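PDB 2A0J: PTS system, nitrogen regulatory IIA protein from Neisseria meningitidis, which probably accepts a phosphoryl group on a histidine as a IIA component of a phosphotransferase system and is linked to nitrogen regulation. Local coordinates for residues A[21-26]-A[47-52]; A[30-35]-A[77-82]; A[67-72]-A[103-108]. All blocks are in the same frame, centred on the assembly; numbering follows the deposited sequence.

Interaction 1: A[21-26]-A[47-52]; sequences SKKRLF and CLFARE
Lys22 and Phe26 of helix 22-33 meet Leu48, Phe49 and Glu52 of helix 41-52. This is helix-helix packing on one face of the mixed sheet of the EIIA type 2 fold. The segments run roughly antiparallel, at 143°, with their axes 11.3 Å apart at closest approach. Glu52 can be followed outward. Its CB lies 4.1 Å from Phe26 CZ. CG then comes to 3.6 Å from the same CZ and also touches Lys22 CE. The chain bends at chi2, which sets CD. The two carboxylate oxygens have different partners. OE1 sits at the edge of the Phe26 ring, 3.3 Å from CZ, and is also hydrogen-bonded to Thr57 OG1. OE2 takes the salt bridge from Lys22 NZ, which arrives at the tip of an extended chain. Lys22 NZ also bonds Phe89 O, so the ammonium group has a second polar partner. The Phe26 ring lies between Phe49, Leu48 and Glu52. Phe49 turns its edge to one face of it in a T-shaped pair, with centroids 5.3 Å apart and planes at 72°. Phe49 CD1 comes to 3.5 Å from Phe26 CD2. Leu48 CB packs obliquely on the same ring, 3.6 Å from CE2. In the salt bridge, Lys22 NZ stands 2.8 Å from Glu52 OE2, on the anti side and 32° out of the carboxylate plane.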
ATOM      1  N   SER A  21      -0.063  15.019   4.544  1.00 26.86           N
ATOM      2  CA  SER A  21      -1.456  14.653   4.338  1.00 20.12           C
ATOM      3  C   SER A  21      -1.626  13.352   3.574  1.00 25.19           C
ATOM      4  O   SER A  21      -0.686  12.852   2.947  1.00 21.67           O
ATOM      5  CB  SER A  21      -2.191  15.768   3.601  1.00 15.42           C
ATOM      6  OG  SER A  21      -1.645  15.964   2.309  1.00 27.81           O
ATOM      7  N   LYS A  22      -2.844  12.816   3.646  1.00 25.93           N
ATOM      8  CA  LYS A  22      -3.225  11.577   2.976  1.00 23.10           C
ATOM      9  C   LYS A  22      -3.241  11.834   1.468  1.00 22.65           C
ATOM     10  O   LYS A  22      -3.014  10.933   0.663  1.00 27.18           O
ATOM     11  CB  LYS A  22      -4.612  11.153   3.463  1.00 19.10           C
ATOM     12  CG  LYS A  22      -5.054   9.765   3.045  1.00 23.73           C
ATOM     13  CD  LYS A  22      -6.446   9.505   3.588  1.00 15.26           C
ATOM     14  CE  LYS A  22      -6.922   8.105   3.289  1.00 18.09           C
ATOM     15  NZ  LYS A  22      -8.271   7.860   3.879  1.00 12.61           N
ATOM     16  N   LYS A  23      -3.516  13.080   1.106  1.00 22.50           N
ATOM     17  CA  LYS A  23      -3.546  13.510  -0.286  1.00 27.18           C
ATOM     18  C   LYS A  23      -2.106  13.455  -0.797  1.00 27.65           C
ATOM     19  O   LYS A  23      -1.836  12.978  -1.905  1.00 21.54           O
ATOM     20  CB  LYS A  23      -4.082  14.944  -0.357  1.00 21.72           C
ATOM     21  CG  LYS A  23      -3.933  15.648  -1.691  1.00 21.76           C
ATOM     22  CD  LYS A  23      -5.193  15.528  -2.527  1.00 45.14           C
ATOM     23  CE  LYS A  23      -5.106  16.391  -3.777  1.00 52.50           C
ATOM     24  NZ  LYS A  23      -4.943  17.836  -3.448  1.00 62.71           N
ATOM     25  N   ARG A  24      -1.187  13.928   0.040  1.00 26.23           N
ATOM     26  CA  ARG A  24       0.235  13.958  -0.284  1.00 26.16           C
ATOM     27  C   ARG A  24       0.736  12.527  -0.456  1.00 28.38           C
ATOM     28  O   ARG A  24       1.394  12.196  -1.442  1.00 30.79           O
ATOM     29  CB  ARG A  24       0.998  14.653   0.846  1.00 28.29           C
ATOM     30  CG  ARG A  24       2.322  15.291   0.449  1.00 45.71           C
ATOM     31  CD  ARG A  24       3.296  14.283  -0.134  1.00 64.01           C
ATOM     32  NE  ARG A  24       3.621  14.595  -1.524  1.00 82.22           N
ATOM     33  CZ  ARG A  24       4.351  15.636  -1.909  1.00 90.65           C
ATOM     34  NH1 ARG A  24       4.847  16.476  -1.007  1.00 87.05           N
ATOM     35  NH2 ARG A  24       4.578  15.845  -3.200  1.00 98.93           N
ATOM     36  N   LEU A  25       0.413  11.685   0.518  1.00 22.69           N
ATOM     37  CA  LEU A  25       0.802  10.287   0.501  1.00 18.40           C
ATOM     38  C   LEU A  25       0.336   9.610  -0.801  1.00 21.76           C
ATOM     39  O   LEU A  25       1.076   8.836  -1.420  1.00 11.06           O
ATOM     40  CB  LEU A  25       0.184   9.594   1.720  1.00 18.35           C
ATOM     41  CG  LEU A  25       0.517   8.139   2.058  1.00 27.22           C
ATOM     42  CD1 LEU A  25       2.005   7.981   2.313  1.00 28.90           C
ATOM     43  CD2 LEU A  25      -0.273   7.727   3.292  1.00 32.75           C
ATOM     44  N   PHE A  26      -0.893   9.907  -1.219  1.00 17.65           N
ATOM     45  CA  PHE A  26      -1.434   9.314  -2.440  1.00 22.98           C
ATOM     46  C   PHE A  26      -0.738   9.838  -3.696  1.00 22.50           C
ATOM     47  O   PHE A  26      -0.588   9.110  -4.679  1.00 17.24           O
ATOM     48  CB  PHE A  26      -2.952   9.549  -2.533  1.00 22.99           C
ATOM     49  CG  PHE A  26      -3.780   8.475  -1.866  1.00 18.32           C
ATOM     50  CD1 PHE A  26      -3.702   8.260  -0.496  1.00 22.24           C
ATOM     51  CD2 PHE A  26      -4.637   7.676  -2.612  1.00 30.03           C
ATOM     52  CE1 PHE A  26      -4.465   7.264   0.119  1.00 18.36           C
ATOM     53  CE2 PHE A  26      -5.403   6.677  -2.006  1.00 22.09           C
ATOM     54  CZ  PHE A  26      -5.317   6.472  -0.642  1.00 15.31           C
ATOM     55  N   CYS A  47      -7.121   6.477  -9.684  1.00 16.00           N
ATOM     56  CA  CYS A  47      -7.539   5.114  -9.470  1.00 16.62           C
ATOM     57  C   CYS A  47      -7.578   4.759  -7.976  1.00 17.92           C
ATOM     58  O   CYS A  47      -8.531   4.142  -7.502  1.00 14.79           O
ATOM     59  CB  CYS A  47      -6.596   4.183 -10.229  1.00 16.75           C
ATOM     60  SG  CYS A  47      -7.146   2.501 -10.265  1.00 45.30           S
ATOM     61  N   LEU A  48      -6.548   5.150  -7.235  1.00  9.88           N
ATOM     62  CA  LEU A  48      -6.495   4.869  -5.801  1.00 14.39           C
ATOM     63  C   LEU A  48      -7.523   5.697  -5.029  1.00 17.72           C
ATOM     64  O   LEU A  48      -8.141   5.208  -4.079  1.00 16.79           O
ATOM     65  CB  LEU A  48      -5.099   5.170  -5.255  1.00 11.77           C
ATOM     66  CG  LEU A  48      -3.912   4.535  -5.994  1.00 17.00           C
ATOM     67  CD1 LEU A  48      -2.618   5.023  -5.356  1.00  5.35           C
ATOM     68  CD2 LEU A  48      -4.011   2.999  -5.969  1.00  7.15           C
ATOM     69  N   PHE A  49      -7.700   6.950  -5.452  1.00 24.14           N
ATOM     70  CA  PHE A  49      -8.631   7.882  -4.817  1.00 24.28           C
ATOM     71  C   PHE A  49     -10.098   7.598  -5.154  1.00 24.02           C
ATOM     72  O   PHE A  49     -11.000   7.958  -4.394  1.00 24.87           O
ATOM     73  CB  PHE A  49      -8.274   9.323  -5.208  1.00 33.18           C
ATOM     74  CG  PHE A  49      -8.151  10.269  -4.030  1.00 55.69           C
ATOM     75  CD1 PHE A  49      -7.276   9.991  -2.978  1.00 48.17           C
ATOM     76  CD2 PHE A  49      -8.887  11.453  -3.988  1.00 58.75           C
ATOM     77  CE1 PHE A  49      -7.135  10.880  -1.903  1.00 25.65           C
ATOM     78  CE2 PHE A  49      -8.751  12.345  -2.918  1.00 41.59           C
ATOM     79  CZ  PHE A  49      -7.873  12.055  -1.877  1.00 31.02           C
ATOM     80  N   ALA A  50     -10.343   6.961  -6.292  1.00 19.99           N
ATOM     81  CA  ALA A  50     -11.706   6.634  -6.679  1.00 20.37           C
ATOM     82  C   ALA A  50     -12.246   5.626  -5.664  1.00 19.84           C
ATOM     83  O   ALA A  50     -13.447   5.579  -5.378  1.00 17.41           O
ATOM     84  CB  ALA A  50     -11.725   6.038  -8.086  1.00 19.62           C
ATOM     85  N   ARG A  51     -11.335   4.831  -5.115  1.00 21.29           N
ATOM     86  CA  ARG A  51     -11.673   3.804  -4.132  1.00 25.78           C
ATOM     87  C   ARG A  51     -11.733   4.352  -2.709  1.00 19.98           C
ATOM     88  O   ARG A  51     -12.657   4.040  -1.955  1.00 10.68           O
ATOM     89  CB  ARG A  51     -10.649   2.664  -4.197  1.00 26.63           C
ATOM     90  CG  ARG A  51     -10.769   1.658  -3.064  1.00 20.79           C
ATOM     91  CD  ARG A  51     -12.146   1.002  -3.042  1.00 26.13           C
ATOM     92  NE  ARG A  51     -12.299   0.129  -1.883  1.00 14.63           N
ATOM     93  CZ  ARG A  51     -12.442   0.561  -0.634  1.00 18.14           C
ATOM     94  NH1 ARG A  51     -12.465   1.868  -0.364  1.00  3.43           N
ATOM     95  NH2 ARG A  51     -12.541  -0.319   0.351  1.00  3.20           N
ATOM     96  N   GLU A  52     -10.735   5.158  -2.354  1.00 18.88           N
ATOM     97  CA  GLU A  52     -10.634   5.774  -1.030  1.00 17.37           C
ATOM     98  C   GLU A  52     -11.896   6.606  -0.811  1.00 17.84           C
ATOM     99  O   GLU A  52     -12.339   6.827   0.311  1.00 17.56           O
ATOM    100  CB  GLU A  52      -9.382   6.664  -0.987  1.00 19.62           C
ATOM    101  CG  GLU A  52      -8.774   6.888   0.388  1.00 16.09           C
ATOM    102  CD  GLU A  52      -8.416   5.596   1.108  1.00 21.79           C
ATOM    103  OE1 GLU A  52      -7.903   4.662   0.450  1.00 15.02           O
ATOM    104  OE2 GLU A  52      -8.636   5.521   2.339  1.00 20.23           O
TER

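Interaction 2: A[30-35]-A[77-82]; sequences GLLLER and TGAFIR
Leu33 and Leu32, near the C-terminal end of helix 22-33, pack on strand 77-82. This is helix-on-sheet packing in the alpha/beta fold of the EIIA type 2 family. The strand is an inner one, between 13-17 and 97-106. Backbone bonds tie Thr77, Ala79 and Ile81 to strand 97-106, and Phe80 to His12 and Val14. Thr77 comes first. Its OG1 is anti to the backbone N, chi1 -173°, and lies 4.1 Å from Leu33 CD2. The same hydroxyl is hydrogen-bonded to Glu36 OE1, so its polar partner lies just past the helix. Gly78 follows and contributes backbone alone. Its carbonyl oxygen is 3.6 Å from Leu33 CD2, so a leucine methyl packs against the carbonyl oxygen. At Ala79 the strand again turns a side chain to the helix. The CB methyl meets two leucines: Leu33 CD2 at 3.9 Å and Leu32 CD1 at 4.2 Å. One small side chain thus bridges successive helix residues. Leu32 and Leu33 offer only methyl groups to the strand, and Thr77 OG1 and Gly78 O are the polar atoms they touch. Phe80 points the other way and packs on Val142 and Leu146 of helix 139-146, so the strand has a helix on both faces. Ile81 returns to the side of helix 22-33. At the far end of the contact, Ile81 CD1 lies 4.3 Å from Leu32 CD1.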
ATOM      1  N   GLY A  30       1.291   7.516  -6.648  1.00 21.20           N
ATOM      2  CA  GLY A  30       1.119   7.537  -8.088  1.00 19.55           C
ATOM      3  C   GLY A  30       2.473   7.539  -8.776  1.00 19.14           C
ATOM      4  O   GLY A  30       2.675   6.889  -9.804  1.00 18.67           O
ATOM      5  N   LEU A  31       3.409   8.274  -8.190  1.00 23.09           N
ATOM      6  CA  LEU A  31       4.764   8.375  -8.721  1.00 25.07           C
ATOM      7  C   LEU A  31       5.512   7.039  -8.670  1.00 25.82           C
ATOM      8  O   LEU A  31       6.178   6.658  -9.629  1.00 26.84           O
ATOM      9  CB  LEU A  31       5.529   9.456  -7.950  1.00 11.28           C
ATOM     10  CG  LEU A  31       5.079  10.863  -8.353  1.00 27.70           C
ATOM     11  CD1 LEU A  31       5.603  11.910  -7.371  1.00 23.87           C
ATOM     12  CD2 LEU A  31       5.563  11.138  -9.781  1.00  9.84           C
ATOM     13  N   LEU A  32       5.387   6.329  -7.551  1.00 20.50           N
ATOM     14  CA  LEU A  32       6.043   5.038  -7.377  1.00 15.72           C
ATOM     15  C   LEU A  32       5.523   3.972  -8.347  1.00 23.77           C
ATOM     16  O   LEU A  32       6.297   3.174  -8.877  1.00 27.81           O
ATOM     17  CB  LEU A  32       5.846   4.544  -5.941  1.00 16.87           C
ATOM     18  CG  LEU A  32       6.489   5.344  -4.807  1.00 14.32           C
ATOM     19  CD1 LEU A  32       6.108   4.725  -3.479  1.00 17.26           C
ATOM     20  CD2 LEU A  32       7.990   5.359  -4.979  1.00  4.34           C
ATOM     21  N   LEU A  33       4.213   3.960  -8.574  1.00 17.73           N
ATOM     22  CA  LEU A  33       3.598   2.982  -9.461  1.00 13.77           C
ATOM     23  C   LEU A  33       3.454   3.454 -10.915  1.00 18.18           C
ATOM     24  O   LEU A  33       3.077   2.681 -11.791  1.00 13.31           O
ATOM     25  CB  LEU A  33       2.233   2.577  -8.900  1.00 12.49           C
ATOM     26  CG  LEU A  33       2.247   2.140  -7.424  1.00 14.36           C
ATOM     27  CD1 LEU A  33       0.899   1.547  -7.085  1.00 11.61           C
ATOM     28  CD2 LEU A  33       3.348   1.111  -7.161  1.00 13.95           C
ATOM     29  N   GLU A  34       3.780   4.719 -11.161  1.00 17.06           N
ATOM     30  CA  GLU A  34       3.702   5.324 -12.489  1.00 21.65           C
ATOM     31  C   GLU A  34       4.421   4.567 -13.616  1.00 27.76           C
ATOM     32  O   GLU A  34       5.527   4.052 -13.445  1.00 24.53           O
ATOM     33  CB  GLU A  34       4.256   6.751 -12.424  1.00 26.30           C
ATOM     34  CG  GLU A  34       4.302   7.479 -13.756  1.00 22.54           C
ATOM     35  CD  GLU A  34       4.885   8.874 -13.642  1.00 32.19           C
ATOM     36  OE1 GLU A  34       4.868   9.604 -14.654  1.00 48.59           O
ATOM     37  OE2 GLU A  34       5.365   9.239 -12.549  1.00 34.03           O
ATOM     38  N   ARG A  35       3.771   4.541 -14.774  1.00 29.92           N
ATOM     39  CA  ARG A  35       4.259   3.901 -16.000  1.00 32.94           C
ATOM     40  C   ARG A  35       4.604   2.419 -15.954  1.00 36.11           C
ATOM     41  O   ARG A  35       4.315   1.695 -16.902  1.00 34.19           O
ATOM     42  CB  ARG A  35       5.450   4.661 -16.568  1.00 32.62           C
ATOM     43  CG  ARG A  35       5.868   4.133 -17.925  1.00 44.08           C
ATOM     44  CD  ARG A  35       6.801   5.098 -18.612  1.00 64.17           C
ATOM     45  NE  ARG A  35       7.968   5.383 -17.787  1.00 74.48           N
ATOM     46  CZ  ARG A  35       8.900   6.273 -18.099  1.00 82.85           C
ATOM     47  NH1 ARG A  35       8.803   6.974 -19.224  1.00 90.14           N
ATOM     48  NH2 ARG A  35       9.929   6.461 -17.288  1.00 89.28           N
ATOM     49  N   THR A  77       0.840  -4.667  -9.287  1.00 24.60           N
ATOM     50  CA  THR A  77       2.028  -3.975  -8.827  1.00 27.65           C
ATOM     51  C   THR A  77       1.706  -3.351  -7.475  1.00 29.91           C
ATOM     52  O   THR A  77       0.555  -2.990  -7.210  1.00 28.28           O
ATOM     53  CB  THR A  77       2.451  -2.883  -9.831  1.00 31.32           C
ATOM     54  OG1 THR A  77       3.707  -2.325  -9.425  1.00 27.82           O
ATOM     55  CG2 THR A  77       1.391  -1.784  -9.913  1.00 16.81           C
ATOM     56  N   GLY A  78       2.712  -3.244  -6.613  1.00 27.73           N
ATOM     57  CA  GLY A  78       2.490  -2.669  -5.299  1.00 21.60           C
ATOM     58  C   GLY A  78       3.663  -1.875  -4.761  1.00 21.31           C
ATOM     59  O   GLY A  78       4.697  -1.738  -5.416  1.00 22.49           O
ATOM     60  N   ALA A  79       3.495  -1.340  -3.557  1.00 17.96           N
ATOM     61  CA  ALA A  79       4.540  -0.562  -2.907  1.00 16.54           C
ATOM     62  C   ALA A  79       4.279  -0.565  -1.412  1.00 18.26           C
ATOM     63  O   ALA A  79       3.171  -0.873  -0.968  1.00 17.86           O
ATOM     64  CB  ALA A  79       4.542   0.870  -3.429  1.00  3.93           C
ATOM     65  N   PHE A  80       5.302  -0.230  -0.634  1.00 14.89           N
ATOM     66  CA  PHE A  80       5.144  -0.183   0.808  1.00 19.92           C
ATOM     67  C   PHE A  80       5.760   1.107   1.329  1.00 18.05           C
ATOM     68  O   PHE A  80       6.866   1.474   0.926  1.00 12.54           O
ATOM     69  CB  PHE A  80       5.822  -1.384   1.469  1.00 18.68           C
ATOM     70  CG  PHE A  80       5.559  -1.479   2.939  1.00 23.16           C
ATOM     71  CD1 PHE A  80       4.326  -1.928   3.406  1.00 22.78           C
ATOM     72  CD2 PHE A  80       6.517  -1.064   3.860  1.00 19.65           C
ATOM     73  CE1 PHE A  80       4.046  -1.960   4.772  1.00 19.38           C
ATOM     74  CE2 PHE A  80       6.247  -1.092   5.231  1.00 18.50           C
ATOM     75  CZ  PHE A  80       5.004  -1.541   5.687  1.00  8.35           C
ATOM     76  N   ILE A  81       5.042   1.789   2.220  1.00 21.06           N
ATOM     77  CA  ILE A  81       5.519   3.043   2.797  1.00 22.50           C
ATOM     78  C   ILE A  81       5.468   3.099   4.319  1.00 23.75           C
ATOM     79  O   ILE A  81       4.452   2.770   4.929  1.00 21.68           O
ATOM     80  CB  ILE A  81       4.707   4.247   2.296  1.00 22.00           C
ATOM     81  CG1 ILE A  81       4.806   4.359   0.776  1.00 16.47           C
ATOM     82  CG2 ILE A  81       5.210   5.518   2.977  1.00  9.66           C
ATOM     83  CD1 ILE A  81       4.075   5.572   0.206  1.00  9.65           C
ATOM     84  N   ARG A  82       6.577   3.533   4.914  1.00 26.07           N
ATOM     85  CA  ARG A  82       6.700   3.695   6.364  1.00 24.25           C
ATOM     86  C   ARG A  82       6.890   5.197   6.563  1.00 21.97           C
ATOM     87  O   ARG A  82       7.899   5.768   6.138  1.00 15.17           O
ATOM     88  CB  ARG A  82       7.924   2.943   6.898  1.00 16.33           C
ATOM     89  CG  ARG A  82       7.653   2.058   8.112  1.00 21.75           C
ATOM     90  CD  ARG A  82       8.377   2.546   9.350  1.00 13.76           C
ATOM     91  NE  ARG A  82       9.818   2.670   9.127  1.00 33.10           N
ATOM     92  CZ  ARG A  82      10.696   1.684   9.258  1.00 10.29           C
ATOM     93  NH1 ARG A  82      10.304   0.475   9.621  1.00 34.91           N
ATOM     94  NH2 ARG A  82      11.974   1.913   9.026  1.00 21.40           N
TER

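Interaction 3: A[67-72]-A[103-108]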
ATOM      1  N   HIS A  67      -5.921   0.657  -2.550  1.00 20.57           N
ATOM      2  CA  HIS A  67      -5.818  -0.139  -3.773  1.00 20.26           C
ATOM      3  C   HIS A  67      -6.766   0.327  -4.887  1.00 24.01           C
ATOM      4  O   HIS A  67      -7.713   1.077  -4.639  1.00 25.63           O
ATOM      5  CB  HIS A  67      -6.063  -1.624  -3.457  1.00 23.32           C
ATOM      6  CG  HIS A  67      -7.358  -1.894  -2.753  1.00 13.10           C
ATOM      7  ND1 HIS A  67      -7.515  -1.737  -1.393  1.00 13.16           N
ATOM      8  CD2 HIS A  67      -8.563  -2.293  -3.226  1.00  8.13           C
ATOM      9  CE1 HIS A  67      -8.760  -2.029  -1.059  1.00 19.89           C
ATOM     10  NE2 HIS A  67      -9.417  -2.368  -2.154  1.00 21.16           N
ATOM     11  N   GLY A  68      -6.501  -0.124  -6.112  1.00 19.97           N
ATOM     12  CA  GLY A  68      -7.325   0.254  -7.248  1.00 13.77           C
ATOM     13  C   GLY A  68      -7.124  -0.633  -8.467  1.00 18.09           C
ATOM     14  O   GLY A  68      -6.084  -1.270  -8.626  1.00 22.87           O
ATOM     15  N   ARG A  69      -8.129  -0.677  -9.336  1.00 13.17           N
ATOM     16  CA  ARG A  69      -8.066  -1.495 -10.535  1.00 16.24           C
ATOM     17  C   ARG A  69      -8.186  -0.605 -11.772  1.00 18.73           C
ATOM     18  O   ARG A  69      -8.667   0.522 -11.694  1.00 16.87           O
ATOM     19  CB  ARG A  69      -9.204  -2.523 -10.528  1.00 22.99           C
ATOM     20  CG  ARG A  69      -9.455  -3.180  -9.171  1.00 43.54           C
ATOM     21  CD  ARG A  69     -10.613  -4.176  -9.220  1.00 33.55           C
ATOM     22  NE  ARG A  69     -11.225  -4.380  -7.906  1.00 56.94           N
ATOM     23  CZ  ARG A  69     -10.650  -5.002  -6.878  1.00 71.95           C
ATOM     24  NH1 ARG A  69      -9.427  -5.505  -6.986  1.00 82.25           N
ATOM     25  NH2 ARG A  69     -11.302  -5.120  -5.727  1.00 67.63           N
ATOM     26  N   HIS A  70      -7.742  -1.110 -12.916  1.00 15.57           N
ATOM     27  CA  HIS A  70      -7.841  -0.337 -14.136  1.00 15.76           C
ATOM     28  C   HIS A  70      -7.528  -1.182 -15.369  1.00 15.08           C
ATOM     29  O   HIS A  70      -6.560  -1.937 -15.388  1.00 16.37           O
ATOM     30  CB  HIS A  70      -6.909   0.875 -14.072  1.00 12.19           C
ATOM     31  CG  HIS A  70      -7.182   1.891 -15.137  1.00 21.75           C
ATOM     32  ND1 HIS A  70      -7.975   2.995 -14.923  1.00 14.49           N
ATOM     33  CD2 HIS A  70      -6.812   1.938 -16.440  1.00  8.71           C
ATOM     34  CE1 HIS A  70      -8.083   3.680 -16.048  1.00 19.17           C
ATOM     35  NE2 HIS A  70      -7.386   3.059 -16.983  1.00  7.19           N
ATOM     36  N   ALA A  71      -8.360  -1.040 -16.397  1.00 12.62           N
ATOM     37  CA  ALA A  71      -8.197  -1.779 -17.645  1.00 13.43           C
ATOM     38  C   ALA A  71      -6.787  -1.654 -18.233  1.00 14.89           C
ATOM     39  O   ALA A  71      -6.311  -2.564 -18.917  1.00 18.92           O
ATOM     40  CB  ALA A  71      -9.239  -1.305 -18.661  1.00 14.65           C
ATOM     41  N   GLY A  72      -6.125  -0.533 -17.960  1.00 17.16           N
ATOM     42  CA  GLY A  72      -4.778  -0.313 -18.467  1.00 18.32           C
ATOM     43  C   GLY A  72      -3.671  -1.084 -17.755  1.00 17.51           C
ATOM     44  O   GLY A  72      -2.547  -1.142 -18.249  1.00 25.16           O
ATOM     45  N   LEU A 103      -1.712  -1.280  -3.610  1.00 14.28           N
ATOM     46  CA  LEU A 103      -1.817  -2.309  -4.637  1.00 17.32           C
ATOM     47  C   LEU A 103      -2.639  -1.863  -5.841  1.00 19.09           C
ATOM     48  O   LEU A 103      -3.769  -1.401  -5.687  1.00 26.34           O
ATOM     49  CB  LEU A 103      -2.453  -3.575  -4.062  1.00 17.71           C
ATOM     50  CG  LEU A 103      -2.573  -4.710  -5.087  1.00 29.04           C
ATOM     51  CD1 LEU A 103      -1.178  -5.185  -5.468  1.00 29.37           C
ATOM     52  CD2 LEU A 103      -3.384  -5.860  -4.529  1.00 13.13           C
ATOM     53  N   LEU A 104      -2.062  -2.007  -7.033  1.00 19.31           N
ATOM     54  CA  LEU A 104      -2.740  -1.669  -8.291  1.00 12.59           C
ATOM     55  C   LEU A 104      -2.919  -2.981  -9.069  1.00 13.68           C
ATOM     56  O   LEU A 104      -1.939  -3.642  -9.423  1.00 13.62           O
ATOM     57  CB  LEU A 104      -1.899  -0.705  -9.125  1.00  5.78           C
ATOM     58  CG  LEU A 104      -2.465   0.674  -9.451  1.00 23.96           C
ATOM     59  CD1 LEU A 104      -1.609   1.267 -10.569  1.00 14.41           C
ATOM     60  CD2 LEU A 104      -3.931   0.590  -9.887  1.00 11.16           C
ATOM     61  N   VAL A 105      -4.163  -3.355  -9.349  1.00 14.75           N
ATOM     62  CA  VAL A 105      -4.411  -4.605 -10.051  1.00 18.16           C
ATOM     63  C   VAL A 105      -5.130  -4.482 -11.390  1.00 19.65           C
ATOM     64  O   VAL A 105      -5.890  -3.541 -11.623  1.00 26.44           O
ATOM     65  CB  VAL A 105      -5.221  -5.575  -9.149  1.00 25.59           C
ATOM     66  CG1 VAL A 105      -4.440  -5.868  -7.882  1.00 21.14           C
ATOM     67  CG2 VAL A 105      -6.580  -4.970  -8.793  1.00 10.99           C
ATOM     68  N   PRO A 106      -4.868  -5.422 -12.309  1.00 17.85           N
ATOM     69  CA  PRO A 106      -5.546  -5.360 -13.607  1.00 20.92           C
ATOM     70  C   PRO A 106      -7.024  -5.681 -13.386  1.00 26.07           C
ATOM     71  O   PRO A 106      -7.401  -6.185 -12.328  1.00 23.84           O
ATOM     72  CB  PRO A 106      -4.825  -6.433 -14.432  1.00  8.43           C
ATOM     73  CG  PRO A 106      -4.317  -7.396 -13.396  1.00 15.44           C
ATOM     74  CD  PRO A 106      -3.837  -6.474 -12.301  1.00 17.78           C
ATOM     75  N   GLU A 107      -7.865  -5.383 -14.365  1.00 29.84           N
ATOM     76  CA  GLU A 107      -9.282  -5.671 -14.224  1.00 38.10           C
ATOM     77  C   GLU A 107      -9.584  -7.016 -14.884  1.00 48.80           C
ATOM     78  O   GLU A 107     -10.020  -7.055 -16.033  1.00 57.36           O
ATOM     79  CB  GLU A 107     -10.106  -4.565 -14.887  1.00 50.00           C
ATOM     80  CG  GLU A 107     -11.462  -4.326 -14.239  1.00 57.45           C
ATOM     81  CD  GLU A 107     -12.367  -3.447 -15.080  1.00 62.52           C
ATOM     82  OE1 GLU A 107     -13.400  -2.984 -14.554  1.00 68.02           O
ATOM     83  OE2 GLU A 107     -12.054  -3.227 -16.271  1.00 59.95           O
ATOM     84  N   ASN A 108      -9.349  -8.117 -14.166  1.00 51.16           N
ATOM     85  CA  ASN A 108      -9.600  -9.445 -14.724  1.00 52.44           C
ATOM     86  C   ASN A 108      -9.691 -10.622 -13.742  1.00 57.14           C
ATOM     87  O   ASN A 108     -10.732 -11.281 -13.664  1.00 55.75           O
ATOM     88  CB  ASN A 108      -8.548  -9.758 -15.791  1.00 59.55           C
ATOM     89  CG  ASN A 108      -7.127  -9.604 -15.279  1.00 66.34           C
ATOM     90  OD1 ASN A 108      -6.705 -10.295 -14.352  1.00 61.26           O
ATOM     91  ND2 ASN A 108      -6.376  -8.693 -15.888  1.00 78.13           N
TER
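The Arg69 guanidinium meets Val105 at its edge. Val105 CG2 lies near the plane of the group, 3.4 Å from Arg69 NH1. Arg69 CG is equally close to that methyl, at 3.4 Å. The two side chains lie side by side and point the same way, so CG2 is flanked by both the root and the tip of the arginine. The His70 ring has Gly72 CA at its edge, within its own segment. The His67 ring leads away from the neighbouring strand. Its CG sits between the backbone N and the carbonyl carbon, chi1 55°, and ND1 is hydrogen-bonded to Ile65 O. Of its side chain, CB is the part that meets the partner, 3.2 Å from Leu103 O.

The backbones form a parallel strand pair at the edge of the mixed sheet. Strand 63-70 is outermost, beside 97-106. Gly68 N donates to Leu103 O at 3.0 Å. Val105 N donates to Gly68 O at 2.9 Å, with an N-H...O angle of 165°. The bond from His70 N to Val105 O is weak, at 3.3 Å. Side chains of His67, Arg69, Leu103 and Val105 start on one face. On that face His67 touches Leu117, and Val105 touches His113, both of helix 110-124. The Pro66-His67-Gly68 run fits the phosphohistidine signature of the family, so His67 is probably the phosphorylated residue. Leu104 belongs to the other face, where it packs on Val44 and Cys47. Its CD2 is modelled 3.1 Å from Gly68 O, a tight approach with an unusual chi1, so its exact position is doubtful.

The three contacts are neighbours in one alpha/beta unit. Interactions 1 and 2 use the same helix, 22-33, and their centres lie 12 Å apart. They touch where Leu25 CD1 packs 3.8 Å from Ile81 CD1. Interactions 2 and 3 share the sheet, because strands 77-83 and 97-106 are adjacent. Thr77 O stands 2.8 Å from Leu104 N, a probable hydrogen bond. Interaction 3 holds His67, the probable phosphorylation site. Interaction 1 reaches it from helix 41-52, where Arg51 CB is 3.4 Å from His67 O. Cys47 SG also lies 3.8 Å from Leu104 CD2. On strand 63-70, next to His67, the same SG packs 3.6 Å from Gly68 C.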